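Local atomic coordinates of trehalose monomycolate transport factor A (Mycolicibacterium smegmatis MC2 155, PDB entry 6T84), a protein that is required for MmpL3-dependent transport of trehalose monomycolate to the cell wall and for growth and cell elongation, represented here by most of its N-terminal domain, probably cytoplasmic. Residues 21-26 against 62-67; 70-75 against 160-165; 86-91 against 126-131; 134-139 against 166-171. All coordinates share one frame; numbering follows the deposited sequence. Where two conformers were deposited one is given.

How the contacts relate
From the N terminus, contact 1 is the first to close, bringing Phe23, just after helix 10-21, onto strand 60-67 across 35 intervening residues. Contact 2 opens only afterwards, on the adjacent strand 71-77, and is completed far along the chain by helix 159-175. Contact 3 lies wholly between those two segments and joins strand 86-90 to helix 126-134. Contact 4 crosses contact 2: it opens within that long excursion, at residues 134-139, and closes beyond it, in the next six residues of the same helix 159-175. The first three contacts reach a single antiparallel sheet, with contacts 1 and 3 about 25 Å apart between centres. Contact 4 bridges contacts 2 and 3 through Thr168 and its neighbours.

Contact 1: residues 21-26 against 62-67; sequences HGFDYE and VFIFDI
Phe23 points its CB toward 62-67 and, with CG anti to the carbonyl carbon (chi1 -65°), its ring reaches Val62, which holds CG1 between its own backbone N and carbonyl carbon (chi1 66°). The two side chains lie roughly perpendicular, and the far end of the ring meets the valine: Phe23 CZ lies 4.0 Å from Val62 CG1, which is also 4.1 Å from Phe23 CE2. Ile64, two residues further on, adds the tip of its longer branch, CD1, at 4.3 Å from Phe23 CE2. Both aliphatic groups come at the ring obliquely, and no hydrogen bond joins the segments. The contact is small, some 87 Å² in all. The ring is also packed from within its own segment, since His21 CB sits 3.4 Å above its plane, over the centre. A Schellman motif, with Gly22 at positive phi, ends the preceding helix just before Phe23. In the sheet, strand 52-57 separates strand 24-26 from strand 60-67, and Phe23 also rests on Val53 of that middle strand. Helix 10-21 lies alongside, with Trp17 against Ile64, while Ile74 of strand 71-77 touches both Val62 and Ile64.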
loop_
_atom_site.group_PDB
_atom_site.type_symbol
_atom_site.label_atom_id
_atom_site.label_comp_id
_atom_site.label_asym_id
_atom_site.label_seq_id
_atom_site.Cartn_x
_atom_site.Cartn_y
_atom_site.Cartn_z
ATOM N N HIS A 21 16.656 -8.195 -5.736
ATOM C CA HIS A 21 16.553 -6.772 -5.404
ATOM C C HIS A 21 17.631 -6.315 -4.419
ATOM O O HIS A 21 17.653 -5.127 -4.083
ATOM C CB HIS A 21 15.172 -6.513 -4.843
ATOM C CG HIS A 21 14.139 -6.401 -5.915
ATOM N ND1 HIS A 21 13.894 -5.210 -6.581
ATOM C CD2 HIS A 21 13.321 -7.320 -6.476
ATOM C CE1 HIS A 21 12.981 -5.410 -7.519
ATOM N NE2 HIS A 21 12.587 -6.672 -7.457
ATOM N N GLY A 22 18.476 -7.221 -3.908
ATOM C CA GLY A 22 19.433 -6.835 -2.863
ATOM C C GLY A 22 18.749 -6.483 -1.560
ATOM O O GLY A 22 19.322 -5.722 -0.738
ATOM N N PHE A 23 17.590 -7.076 -1.294
ATOM C CA PHE A 23 16.843 -6.806 -0.072
ATOM C C PHE A 23 17.070 -7.943 0.927
ATOM O O PHE A 23 17.357 -9.064 0.517
ATOM C CB PHE A 23 15.335 -6.736 -0.400
ATOM C CG PHE A 23 14.917 -5.591 -1.291
ATOM C CD1 PHE A 23 15.745 -4.482 -1.534
ATOM C CD2 PHE A 23 13.629 -5.600 -1.835
ATOM C CE1 PHE A 23 15.279 -3.430 -2.340
ATOM C CE2 PHE A 23 13.139 -4.509 -2.617
ATOM C CZ PHE A 23 13.990 -3.454 -2.892
ATOM N N ASP A 24 16.839 -7.682 2.203
ATOM C CA ASP A 24 16.967 -8.747 3.195
ATOM C C ASP A 24 15.653 -9.494 3.319
ATOM O O ASP A 24 14.572 -8.941 3.096
ATOM C CB ASP A 24 17.334 -8.144 4.571
ATOM C CG ASP A 24 18.738 -7.589 4.557
ATOM O OD1 ASP A 24 19.655 -8.222 3.998
ATOM O OD2 ASP A 24 18.951 -6.520 5.125
ATOM N N TYR A 25 15.740 -10.779 3.668
ATOM C CA TYR A 25 14.583 -11.644 3.857
ATOM C C TYR A 25 14.543 -12.145 5.305
ATOM O O TYR A 25 15.573 -12.580 5.861
ATOM C CB TYR A 25 14.614 -12.843 2.895
ATOM C CG TYR A 25 13.515 -13.843 3.133
ATOM C CD1 TYR A 25 12.275 -13.688 2.529
ATOM C CD2 TYR A 25 13.694 -14.914 4.002
ATOM C CE1 TYR A 25 11.250 -14.584 2.769
ATOM C CE2 TYR A 25 12.685 -15.817 4.242
ATOM C CZ TYR A 25 11.461 -15.642 3.610
ATOM O OH TYR A 25 10.437 -16.551 3.852
ATOM N N GLU A 26 13.347 -12.189 5.895
ATOM C CA GLU A 26 13.127 -12.837 7.191
ATOM C C GLU A 26 11.851 -13.658 7.122
ATOM O O GLU A 26 10.856 -13.194 6.576
ATOM C CB GLU A 26 12.838 -11.761 8.289
ATOM C CG GLU A 26 13.940 -10.793 8.486
ATOM C CD GLU A 26 13.582 -9.720 9.501
ATOM O OE1 GLU A 26 12.447 -9.665 10.017
ATOM O OE2 GLU A 26 14.447 -8.880 9.752
ATOM N N VAL A 62 11.438 0.248 2.076
ATOM C CA VAL A 62 10.273 -0.468 1.560
ATOM C C VAL A 62 10.227 -1.823 2.257
ATOM O O VAL A 62 11.256 -2.495 2.404
ATOM C CB VAL A 62 10.293 -0.609 0.018
ATOM C CG1 VAL A 62 11.436 -1.498 -0.466
ATOM C CG2 VAL A 62 8.937 -1.176 -0.497
ATOM N N PHE A 63 9.047 -2.202 2.719
ATOM C CA PHE A 63 8.820 -3.494 3.373
ATOM C C PHE A 63 7.750 -4.264 2.629
ATOM O O PHE A 63 6.758 -3.666 2.208
ATOM C CB PHE A 63 8.379 -3.293 4.831
ATOM C CG PHE A 63 9.371 -2.439 5.681
ATOM C CD1 PHE A 63 10.743 -2.387 5.408
ATOM C CD2 PHE A 63 8.925 -1.725 6.735
ATOM C CE1 PHE A 63 11.658 -1.639 6.183
ATOM C CE2 PHE A 63 9.814 -0.995 7.533
ATOM C CZ PHE A 63 11.182 -0.957 7.251
ATOM N N ILE A 64 7.956 -5.554 2.404
ATOM C CA ILE A 64 7.003 -6.400 1.695
ATOM C C ILE A 64 6.762 -7.605 2.580
ATOM O O ILE A 64 7.723 -8.221 3.055
ATOM C CB ILE A 64 7.568 -6.830 0.332
ATOM C CG1 ILE A 64 7.969 -5.564 -0.474
ATOM C CG2 ILE A 64 6.495 -7.659 -0.434
ATOM C CD1 ILE A 64 9.460 -5.275 -0.485
ATOM N N PHE A 65 5.496 -7.947 2.797
ATOM C CA PHE A 65 5.229 -9.034 3.746
ATOM C C PHE A 65 3.836 -9.589 3.494
ATOM O O PHE A 65 3.014 -8.968 2.808
ATOM C CB PHE A 65 5.373 -8.571 5.212
ATOM C CG PHE A 65 4.581 -7.355 5.518
ATOM C CD1 PHE A 65 3.243 -7.462 5.929
ATOM C CD2 PHE A 65 5.133 -6.091 5.342
ATOM C CE1 PHE A 65 2.461 -6.300 6.153
ATOM C CE2 PHE A 65 4.373 -4.937 5.608
ATOM C CZ PHE A 65 3.039 -5.042 6.021
ATOM N N ASP A 66 3.586 -10.786 4.031
ATOM C CA ASP A 66 2.278 -11.412 3.944
ATOM C C ASP A 66 1.589 -11.317 5.301
ATOM O O ASP A 66 2.230 -11.459 6.347
ATOM C CB ASP A 66 2.400 -12.896 3.566
ATOM C CG ASP A 66 3.085 -13.107 2.240
ATOM O OD1 ASP A 66 3.037 -12.204 1.375
ATOM O OD2 ASP A 66 3.634 -14.213 2.040
ATOM N N ILE A 67 0.287 -11.074 5.263
ATOM C CA ILE A 67 -0.587 -11.232 6.421
ATOM C C ILE A 67 -1.436 -12.448 6.105
ATOM O O ILE A 67 -2.309 -12.385 5.241
ATOM C CB ILE A 67 -1.474 -9.990 6.618
ATOM C CG1 ILE A 67 -0.585 -8.721 6.630
ATOM C CG2 ILE A 67 -2.343 -10.150 7.868
ATOM C CD1 ILE A 67 -1.368 -7.419 6.806
#

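Contact 2: residues 70-75 against 160-165; sequences VATVIA and AQWDEG
Thr72 is the first residue of 70-75 to meet the helix at 160-165, just after the classic beta bulge in which Val70 and Ala71 both face Ile67. Its methyl CG2 comes obliquely to the indole of Trp162, 4.4 Å from NE1. A water carries the polar part of the meeting: it accepts from Trp162 NE1 at 2.8 Å and donates to Thr72 OG1 at 2.7 Å. That hydroxyl is also hydrogen-bonded to Asp66 OD1, so the indole N-H, the water, the threonine and a carboxylate form a continuous chain. Two residues on, Ile74 again points toward the helix. Its CD1 lies directly on the main chain, 3.5 Å from Gly165 C and 3.7 Å from Gly165 CA, with Trp162 O at 3.9 Å. Because Gly165 has no side chain, the helix backbone itself forms the surface that receives this methyl. The axes of strand 71-75 and helix 160-165 approach to 9.8 Å and run at 35° to each other. The strand lies between strands 60-67 and 148-153 in the sheet, and helix 10-21 also packs on Trp162, with Arg14 in a cation-pi contact and Trp17 edge-to-face.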
loop_
_atom_site.group_PDB
_atom_site.type_symbol
_atom_site.label_atom_id
_atom_site.label_comp_id
_atom_site.label_asym_id
_atom_site.label_seq_id
_atom_site.Cartn_x
_atom_site.Cartn_y
_atom_site.Cartn_z
ATOM N N VAL A 70 -4.781 -13.006 4.027
ATOM C CA VAL A 70 -5.427 -11.702 3.917
ATOM C C VAL A 70 -4.860 -10.964 2.709
ATOM O O VAL A 70 -5.596 -10.600 1.763
ATOM C CB VAL A 70 -5.246 -10.840 5.177
ATOM C CG1 VAL A 70 -5.753 -9.423 4.912
ATOM C CG2 VAL A 70 -5.967 -11.448 6.377
ATOM N N ALA A 71 -3.554 -10.724 2.740
ATOM C CA ALA A 71 -2.957 -9.890 1.711
ATOM C C ALA A 71 -1.445 -10.003 1.758
ATOM O O ALA A 71 -0.861 -10.295 2.805
ATOM C CB ALA A 71 -3.289 -8.410 1.954
ATOM N N THR A 72 -0.812 -9.656 0.639
ATOM C CA THR A 72 0.596 -9.292 0.596
ATOM C C THR A 72 0.630 -7.765 0.525
ATOM O O THR A 72 -0.090 -7.173 -0.278
ATOM C CB THR A 72 1.266 -9.894 -0.647
ATOM O OG1 THR A 72 1.289 -11.345 -0.526
ATOM C CG2 THR A 72 2.713 -9.379 -0.875
ATOM N N VAL A 73 1.384 -7.135 1.402
ATOM C CA VAL A 73 1.443 -5.679 1.521
ATOM C C VAL A 73 2.834 -5.196 1.158
ATOM O O VAL A 73 3.838 -5.790 1.571
ATOM C CB VAL A 73 1.081 -5.242 2.957
ATOM C CG1 VAL A 73 1.167 -3.733 3.081
ATOM C CG2 VAL A 73 -0.336 -5.732 3.288
ATOM N N ILE A 74 2.900 -4.067 0.455
ATOM C CA ILE A 74 4.147 -3.353 0.205
ATOM C C ILE A 74 3.986 -1.975 0.821
ATOM O O ILE A 74 3.013 -1.269 0.506
ATOM C CB ILE A 74 4.402 -3.236 -1.313
ATOM C CG1 ILE A 74 4.514 -4.625 -1.941
ATOM C CG2 ILE A 74 5.651 -2.373 -1.597
ATOM C CD1 ILE A 74 4.570 -4.555 -3.530
ATOM N N ALA A 75 4.891 -1.619 1.756
ATOM C CA ALA A 75 4.859 -0.318 2.435
ATOM C C ALA A 75 6.106 0.465 2.070
ATOM O O ALA A 75 7.218 -0.031 2.273
ATOM C CB ALA A 75 4.831 -0.477 3.952
ATOM N N ALA A 160 6.219 -11.568 -10.572
ATOM C CA ALA A 160 5.937 -10.483 -11.505
ATOM C C ALA A 160 4.962 -9.488 -10.874
ATOM O O ALA A 160 5.124 -8.285 -11.043
ATOM C CB ALA A 160 5.368 -11.041 -12.833
ATOM N N GLN A 161 3.984 -9.974 -10.110
ATOM C CA GLN A 161 3.063 -9.070 -9.431
ATOM C C GLN A 161 3.749 -8.314 -8.291
ATOM O O GLN A 161 3.395 -7.154 -8.034
ATOM C CB GLN A 161 1.848 -9.826 -8.920
ATOM C CG GLN A 161 0.920 -10.076 -10.130
ATOM C CD GLN A 161 -0.105 -11.150 -9.889
ATOM O OE1 GLN A 161 0.186 -12.167 -9.272
ATOM N NE2 GLN A 161 -1.320 -10.940 -10.401
ATOM N N TRP A 162 4.732 -8.928 -7.612
ATOM C CA TRP A 162 5.483 -8.176 -6.601
ATOM C C TRP A 162 6.270 -7.061 -7.255
ATOM O O TRP A 162 6.267 -5.927 -6.754
ATOM C CB TRP A 162 6.428 -9.092 -5.796
ATOM C CG TRP A 162 5.736 -10.285 -5.180
ATOM C CD1 TRP A 162 4.410 -10.394 -4.849
ATOM C CD2 TRP A 162 6.342 -11.555 -4.888
ATOM N NE1 TRP A 162 4.160 -11.663 -4.358
ATOM C CE2 TRP A 162 5.322 -12.400 -4.391
ATOM C CE3 TRP A 162 7.651 -12.064 -5.019
ATOM C CZ2 TRP A 162 5.560 -13.748 -4.036
ATOM C CZ3 TRP A 162 7.898 -13.375 -4.626
ATOM C CH2 TRP A 162 6.857 -14.208 -4.140
ATOM N N ASP A 163 6.912 -7.334 -8.401
ATOM C CA ASP A 163 7.613 -6.261 -9.114
ATOM C C ASP A 163 6.637 -5.173 -9.579
ATOM O O ASP A 163 6.933 -3.982 -9.452
ATOM C CB ASP A 163 8.349 -6.842 -10.311
ATOM C CG ASP A 163 9.696 -7.420 -9.949
ATOM O OD1 ASP A 163 10.194 -7.131 -8.831
ATOM O OD2 ASP A 163 10.279 -8.121 -10.802
ATOM N N GLU A 164 5.463 -5.549 -10.118
ATOM C CA GLU A 164 4.539 -4.514 -10.513
ATOM C C GLU A 164 4.029 -3.752 -9.294
ATOM O O GLU A 164 3.776 -2.553 -9.358
ATOM C CB GLU A 164 3.378 -5.169 -11.265
ATOM C CG GLU A 164 2.342 -4.173 -11.844
ATOM C CD GLU A 164 2.917 -3.047 -12.735
ATOM O OE1 GLU A 164 3.997 -3.194 -13.358
ATOM O OE2 GLU A 164 2.257 -1.989 -12.817
ATOM N N GLY A 165 3.943 -4.419 -8.140
ATOM C CA GLY A 165 3.512 -3.734 -6.927
ATOM C C GLY A 165 4.506 -2.691 -6.467
ATOM O O GLY A 165 4.113 -1.620 -5.972
HETATM O O HOH W 1 2.240 -12.796 -2.644
#

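Contact 3: residues 86-91 against 126-131; sequences VDLRLK and RRMVTF
Leu88 makes the apolar contact across the two segments, and one of its methyls does all the touching. CD2 reaches the edge of the Phe131 ring, near its plane, at 3.9 Å from Phe131 CE2 and 4.1 Å from Phe131 CD2. The same methyl lies 4.4 Å from Met128 SD, a looser approach one helical turn earlier. Phe131 sets CG anti to its backbone nitrogen (chi1 177°), which swings the end of the ring nearer the strand than its CB direction alone would suggest. No hydrogen bond crosses the segments; the joint is apolar packing between buried side chains. A salt bridge lies on the other face of the strand, where alternation places Asp87 and Arg89 together. The guanidinium grips the carboxylate side-on: Arg89 NE meets Asp87 OD1 at 2.8 Å in a nearly straight bond (176°), and Arg89 NH2 meets Asp87 OD2 at 2.8 Å. Both oxygens are approached on their syn sides, though somewhat out of the carboxylate plane, and Lys94 O takes Arg89 NH1, a further restraint on the group. Strand 86-90 lies between strands 110-114 and 141-144, whose Val112 and Met142 pack beside Leu88, while helix 159-175 meets Phe131 through Gln171 and Leu175.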
loop_
_atom_site.group_PDB
_atom_site.type_symbol
_atom_site.label_atom_id
_atom_site.label_comp_id
_atom_site.label_asym_id
_atom_site.label_seq_id
_atom_site.Cartn_x
_atom_site.Cartn_y
_atom_site.Cartn_z
ATOM N N VAL A 86 -5.485 9.188 2.084
ATOM C CA VAL A 86 -6.217 8.821 0.857
ATOM C C VAL A 86 -6.194 7.307 0.748
ATOM O O VAL A 86 -5.135 6.682 0.941
ATOM C CB VAL A 86 -5.575 9.484 -0.376
ATOM C CG1 VAL A 86 -6.313 9.050 -1.706
ATOM C CG2 VAL A 86 -5.603 11.031 -0.246
ATOM N N ASP A 87 -7.345 6.713 0.401
ATOM C CA ASP A 87 -7.484 5.266 0.222
ATOM C C ASP A 87 -8.173 5.078 -1.126
ATOM O O ASP A 87 -9.268 5.611 -1.347
ATOM C CB ASP A 87 -8.347 4.722 1.377
ATOM C CG ASP A 87 -8.558 3.224 1.341
ATOM O OD1 ASP A 87 -9.068 2.750 0.310
ATOM O OD2 ASP A 87 -8.268 2.537 2.361
ATOM N N LEU A 88 -7.510 4.371 -2.008
ATOM C CA LEU A 88 -7.982 4.100 -3.382
ATOM C C LEU A 88 -8.139 2.582 -3.480
ATOM O O LEU A 88 -7.141 1.857 -3.421
ATOM C CB LEU A 88 -6.889 4.600 -4.338
ATOM C CG LEU A 88 -7.057 4.364 -5.838
ATOM C CD1 LEU A 88 -8.271 5.159 -6.335
ATOM C CD2 LEU A 88 -5.779 4.758 -6.628
ATOM N N ARG A 89 -9.373 2.084 -3.651
ATOM C CA ARG A 89 -9.597 0.642 -3.595
ATOM C C ARG A 89 -10.598 0.228 -4.662
ATOM O O ARG A 89 -11.399 1.042 -5.139
ATOM C CB ARG A 89 -10.051 0.177 -2.205
ATOM C CG ARG A 89 -11.305 0.829 -1.739
ATOM C CD ARG A 89 -11.773 0.303 -0.376
ATOM N NE ARG A 89 -10.752 0.563 0.663
ATOM C CZ ARG A 89 -10.626 -0.155 1.776
ATOM N NH1 ARG A 89 -11.502 -1.122 2.040
ATOM N NH2 ARG A 89 -9.646 0.104 2.667
ATOM N N LEU A 90 -10.536 -1.039 -5.048
ATOM C CA LEU A 90 -11.471 -1.513 -6.082
ATOM C C LEU A 90 -12.908 -1.291 -5.613
ATOM O O LEU A 90 -13.242 -1.467 -4.442
ATOM C CB LEU A 90 -11.253 -3.018 -6.308
ATOM C CG LEU A 90 -9.899 -3.399 -6.841
ATOM C CD1 LEU A 90 -9.779 -4.915 -7.031
ATOM C CD2 LEU A 90 -9.598 -2.660 -8.151
ATOM N N LYS A 91 -13.787 -0.971 -6.564
ATOM C CA LYS A 91 -15.180 -0.660 -6.233
ATOM C C LYS A 91 -15.925 -1.826 -5.562
ATOM O O LYS A 91 -16.873 -1.590 -4.789
ATOM C CB LYS A 91 -15.901 -0.133 -7.481
ATOM C CG LYS A 91 -16.051 -1.159 -8.529
ATOM C CD LYS A 91 -16.757 -0.538 -9.753
ATOM C CE LYS A 91 -17.121 -1.586 -10.809
ATOM N NZ LYS A 91 -15.976 -1.956 -11.689
ATOM N N ARG A 126 -5.558 14.772 -13.385
ATOM C CA ARG A 126 -5.500 13.884 -14.547
ATOM C C ARG A 126 -4.548 12.707 -14.319
ATOM O O ARG A 126 -4.815 11.572 -14.747
ATOM C CB ARG A 126 -5.060 14.746 -15.754
ATOM C CG ARG A 126 -4.972 14.090 -17.082
ATOM C CD ARG A 126 -4.716 15.193 -18.122
ATOM N NE ARG A 126 -3.359 15.739 -18.066
ATOM C CZ ARG A 126 -2.939 16.788 -18.775
ATOM N NH1 ARG A 126 -3.764 17.435 -19.584
ATOM N NH2 ARG A 126 -1.687 17.200 -18.665
ATOM N N ARG A 127 -3.410 12.950 -13.641
ATOM C CA ARG A 127 -2.481 11.853 -13.442
ATOM C C ARG A 127 -3.075 10.814 -12.518
ATOM O O ARG A 127 -2.875 9.601 -12.730
ATOM C CB ARG A 127 -1.170 12.379 -12.883
ATOM C CG ARG A 127 -0.331 13.174 -13.902
ATOM C CD ARG A 127 0.991 13.636 -13.237
ATOM N NE ARG A 127 1.698 12.535 -12.571
ATOM C CZ ARG A 127 2.606 12.686 -11.605
ATOM N NH1 ARG A 127 2.921 13.900 -11.177
ATOM N NH2 ARG A 127 3.196 11.624 -11.058
ATOM N N MET A 128 -3.834 11.258 -11.509
ATOM C CA MET A 128 -4.499 10.293 -10.634
ATOM C C MET A 128 -5.584 9.537 -11.385
ATOM O O MET A 128 -5.792 8.338 -11.164
ATOM C CB MET A 128 -5.094 11.002 -9.430
ATOM C CG MET A 128 -5.732 10.033 -8.427
ATOM S SD MET A 128 -4.577 8.938 -7.536
ATOM C CE MET A 128 -4.068 10.110 -6.244
ATOM N N VAL A 129 -6.359 10.234 -12.220
ATOM C CA VAL A 129 -7.398 9.531 -12.984
ATOM C C VAL A 129 -6.765 8.468 -13.875
ATOM O O VAL A 129 -7.225 7.315 -13.911
ATOM C CB VAL A 129 -8.233 10.539 -13.802
ATOM C CG1 VAL A 129 -9.181 9.791 -14.771
ATOM C CG2 VAL A 129 -9.050 11.409 -12.836
ATOM N N THR A 130 -5.713 8.839 -14.618
ATOM C CA THR A 130 -5.085 7.829 -15.461
ATOM C C THR A 130 -4.586 6.659 -14.620
ATOM O O THR A 130 -4.818 5.502 -14.979
ATOM C CB THR A 130 -3.955 8.462 -16.283
ATOM O OG1 THR A 130 -4.511 9.524 -17.074
ATOM C CG2 THR A 130 -3.242 7.455 -17.207
ATOM N N PHE A 131 -3.896 6.935 -13.498
ATOM C CA PHE A 131 -3.383 5.872 -12.639
ATOM C C PHE A 131 -4.496 4.926 -12.158
ATOM O O PHE A 131 -4.309 3.704 -12.119
ATOM C CB PHE A 131 -2.658 6.535 -11.461
ATOM C CG PHE A 131 -2.122 5.553 -10.438
ATOM C CD1 PHE A 131 -1.028 4.751 -10.724
ATOM C CD2 PHE A 131 -2.743 5.432 -9.223
ATOM C CE1 PHE A 131 -0.554 3.820 -9.780
ATOM C CE2 PHE A 131 -2.275 4.509 -8.269
ATOM C CZ PHE A 131 -1.170 3.725 -8.551
#

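Contact 4: residues 134-139 against 166-171; sequences TAPDCA and LRTVRQ
Pro136 O is gripped twice: Ala139 N donates to it at 3.0 Å, closing a type I beta turn from Pro136 to Ala139, and Arg110 NH2 binds it as well. The same arginine reaches Ala139 O through NH2 and Ala135 O through NH1, so one guanidinium gathers three carbonyls of the loop. These bonds are consistent with a fixed loop, whose Ala135, Pro136 and Ala139 all touch Thr168 on the helix.

Thr168 meets them with both of its branches. OG1 lies against the proline ring, 3.7 Å from Pro136 CD and 4.0 Å from Pro136 CG, as the two side chains run antiparallel alongside one another. CG2 goes to the alanines, at 3.9 Å from Ala139 CB and a looser 4.3 Å from Ala135 CB. The torsion explains the split: with chi1 at -61°, OG1 sits beside the backbone nitrogen, where it hydrogen-bonds to Glu164 O one turn back, and CG2 is left anti to that nitrogen. Phe131, from the helix before the loop, brings its ring to the same methyl.

Across this contact, then, no polar bond is made. The threonine hydroxyl has its partner within its own helix; the carbonyls of Ala135, Pro136 and Ala139 have Arg110, and Pro136 O also Ala139 N. Loop and helix therefore meet by packing in a largely buried place, with the already bonded hydroxyl resting against the proline ring and CG2 against the alanine methyls. It is a compact example of polar needs met outside the interface that packing builds.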
loop_
_atom_site.group_PDB
_atom_site.type_symbol
_atom_site.label_atom_id
_atom_site.label_comp_id
_atom_site.label_asym_id
_atom_site.label_seq_id
_atom_site.Cartn_x
_atom_site.Cartn_y
_atom_site.Cartn_z
ATOM N N THR A 134 -5.120 2.663 -14.938
ATOM C CA THR A 134 -4.026 1.838 -15.461
ATOM C C THR A 134 -3.413 0.888 -14.447
ATOM O O THR A 134 -2.866 -0.145 -14.839
ATOM C CB THR A 134 -2.898 2.692 -16.058
ATOM O OG1 THR A 134 -2.392 3.579 -15.078
ATOM C CG2 THR A 134 -3.388 3.564 -17.220
ATOM N N ALA A 135 -3.492 1.196 -13.158
ATOM C CA ALA A 135 -2.879 0.320 -12.168
ATOM C C ALA A 135 -3.518 -1.058 -12.235
ATOM O O ALA A 135 -4.740 -1.164 -12.382
ATOM C CB ALA A 135 -3.051 0.947 -10.771
ATOM N N PRO A 136 -2.741 -2.124 -12.068
ATOM C CA PRO A 136 -3.308 -3.481 -12.172
ATOM C C PRO A 136 -4.385 -3.751 -11.125
ATOM O O PRO A 136 -4.348 -3.228 -10.005
ATOM C CB PRO A 136 -2.086 -4.406 -11.958
ATOM C CG PRO A 136 -1.115 -3.553 -11.190
ATOM C CD PRO A 136 -1.313 -2.111 -11.716
ATOM N N ASP A 137 -5.340 -4.611 -11.489
ATOM C CA ASP A 137 -6.376 -4.956 -10.527
ATOM C C ASP A 137 -5.802 -5.675 -9.307
ATOM O O ASP A 137 -6.457 -5.700 -8.280
ATOM C CB ASP A 137 -7.495 -5.795 -11.159
ATOM C CG ASP A 137 -8.172 -5.092 -12.338
ATOM O OD1 ASP A 137 -8.524 -3.883 -12.263
ATOM O OD2 ASP A 137 -8.362 -5.777 -13.358
ATOM N N CYS A 138 -4.597 -6.234 -9.390
ATOM C CA CYS A 138 -4.034 -6.885 -8.208
ATOM C C CYS A 138 -3.747 -5.870 -7.099
ATOM O O CYS A 138 -3.656 -6.255 -5.917
ATOM C CB CYS A 138 -2.779 -7.715 -8.592
ATOM S SG CYS A 138 -1.255 -6.793 -9.056
ATOM N N ALA A 139 -3.584 -4.586 -7.443
ATOM C CA ALA A 139 -3.401 -3.534 -6.433
ATOM C C ALA A 139 -4.776 -3.164 -5.889
ATOM O O ALA A 139 -5.401 -2.181 -6.278
ATOM C CB ALA A 139 -2.674 -2.350 -7.059
ATOM N N LEU A 166 5.810 -2.994 -6.588
ATOM C CA LEU A 166 6.809 -1.962 -6.287
ATOM C C LEU A 166 6.601 -0.758 -7.176
ATOM O O LEU A 166 6.650 0.370 -6.697
ATOM C CB LEU A 166 8.256 -2.449 -6.444
ATOM C CG LEU A 166 8.772 -3.562 -5.541
ATOM C CD1 LEU A 166 10.199 -3.836 -5.956
ATOM C CD2 LEU A 166 8.662 -3.156 -4.067
ATOM N N ARG A 167 6.371 -0.974 -8.476
ATOM C CA ARG A 167 6.149 0.170 -9.357
ATOM C C ARG A 167 4.862 0.902 -8.999
ATOM O O ARG A 167 4.801 2.139 -9.071
ATOM C CB ARG A 167 6.126 -0.283 -10.821
ATOM C CG ARG A 167 5.986 0.852 -11.818
ATOM C CD ARG A 167 7.131 1.834 -11.678
ATOM N NE ARG A 167 8.412 1.205 -11.991
ATOM C CZ ARG A 167 9.595 1.784 -11.816
ATOM N NH1 ARG A 167 9.670 3.011 -11.325
ATOM N NH2 ARG A 167 10.704 1.134 -12.135
ATOM N N THR A 168 3.810 0.154 -8.637
ATOM C CA THR A 168 2.530 0.779 -8.311
ATOM C C THR A 168 2.636 1.638 -7.048
ATOM O O THR A 168 2.123 2.767 -7.018
ATOM C CB THR A 168 1.486 -0.320 -8.164
ATOM O OG1 THR A 168 1.393 -1.010 -9.441
ATOM C CG2 THR A 168 0.063 0.297 -7.865
ATOM N N VAL A 169 3.272 1.110 -5.984
ATOM C CA VAL A 169 3.349 1.883 -4.751
ATOM C C VAL A 169 4.176 3.141 -4.957
ATOM O O VAL A 169 3.861 4.193 -4.393
ATOM C CB VAL A 169 3.810 1.042 -3.532
ATOM C CG1 VAL A 169 5.303 0.776 -3.596
ATOM C CG2 VAL A 169 3.458 1.803 -2.243
ATOM N N ARG A 170 5.237 3.046 -5.770
ATOM C CA ARG A 170 6.050 4.224 -6.088
ATOM C C ARG A 170 5.225 5.257 -6.838
ATOM O O ARG A 170 5.297 6.446 -6.534
ATOM C CB ARG A 170 7.285 3.813 -6.896
ATOM C CG ARG A 170 8.235 2.810 -6.170
ATOM C CD ARG A 170 9.342 2.284 -7.130
ATOM N NE ARG A 170 10.244 3.382 -7.477
ATOM C CZ ARG A 170 11.331 3.221 -8.228
ATOM N NH1 ARG A 170 11.601 2.020 -8.736
ATOM N NH2 ARG A 170 12.133 4.246 -8.468
ATOM N N GLN A 171 4.435 4.821 -7.811
ATOM C CA GLN A 171 3.625 5.761 -8.570
ATOM C C GLN A 171 2.562 6.406 -7.694
ATOM O O GLN A 171 2.303 7.610 -7.811
ATOM C CB GLN A 171 2.984 4.992 -9.739
ATOM C CG GLN A 171 3.980 4.626 -10.845
ATOM C CD GLN A 171 3.462 3.523 -11.798
ATOM O OE1 GLN A 171 2.577 2.744 -11.426
ATOM N NE2 GLN A 171 4.076 3.398 -12.973
#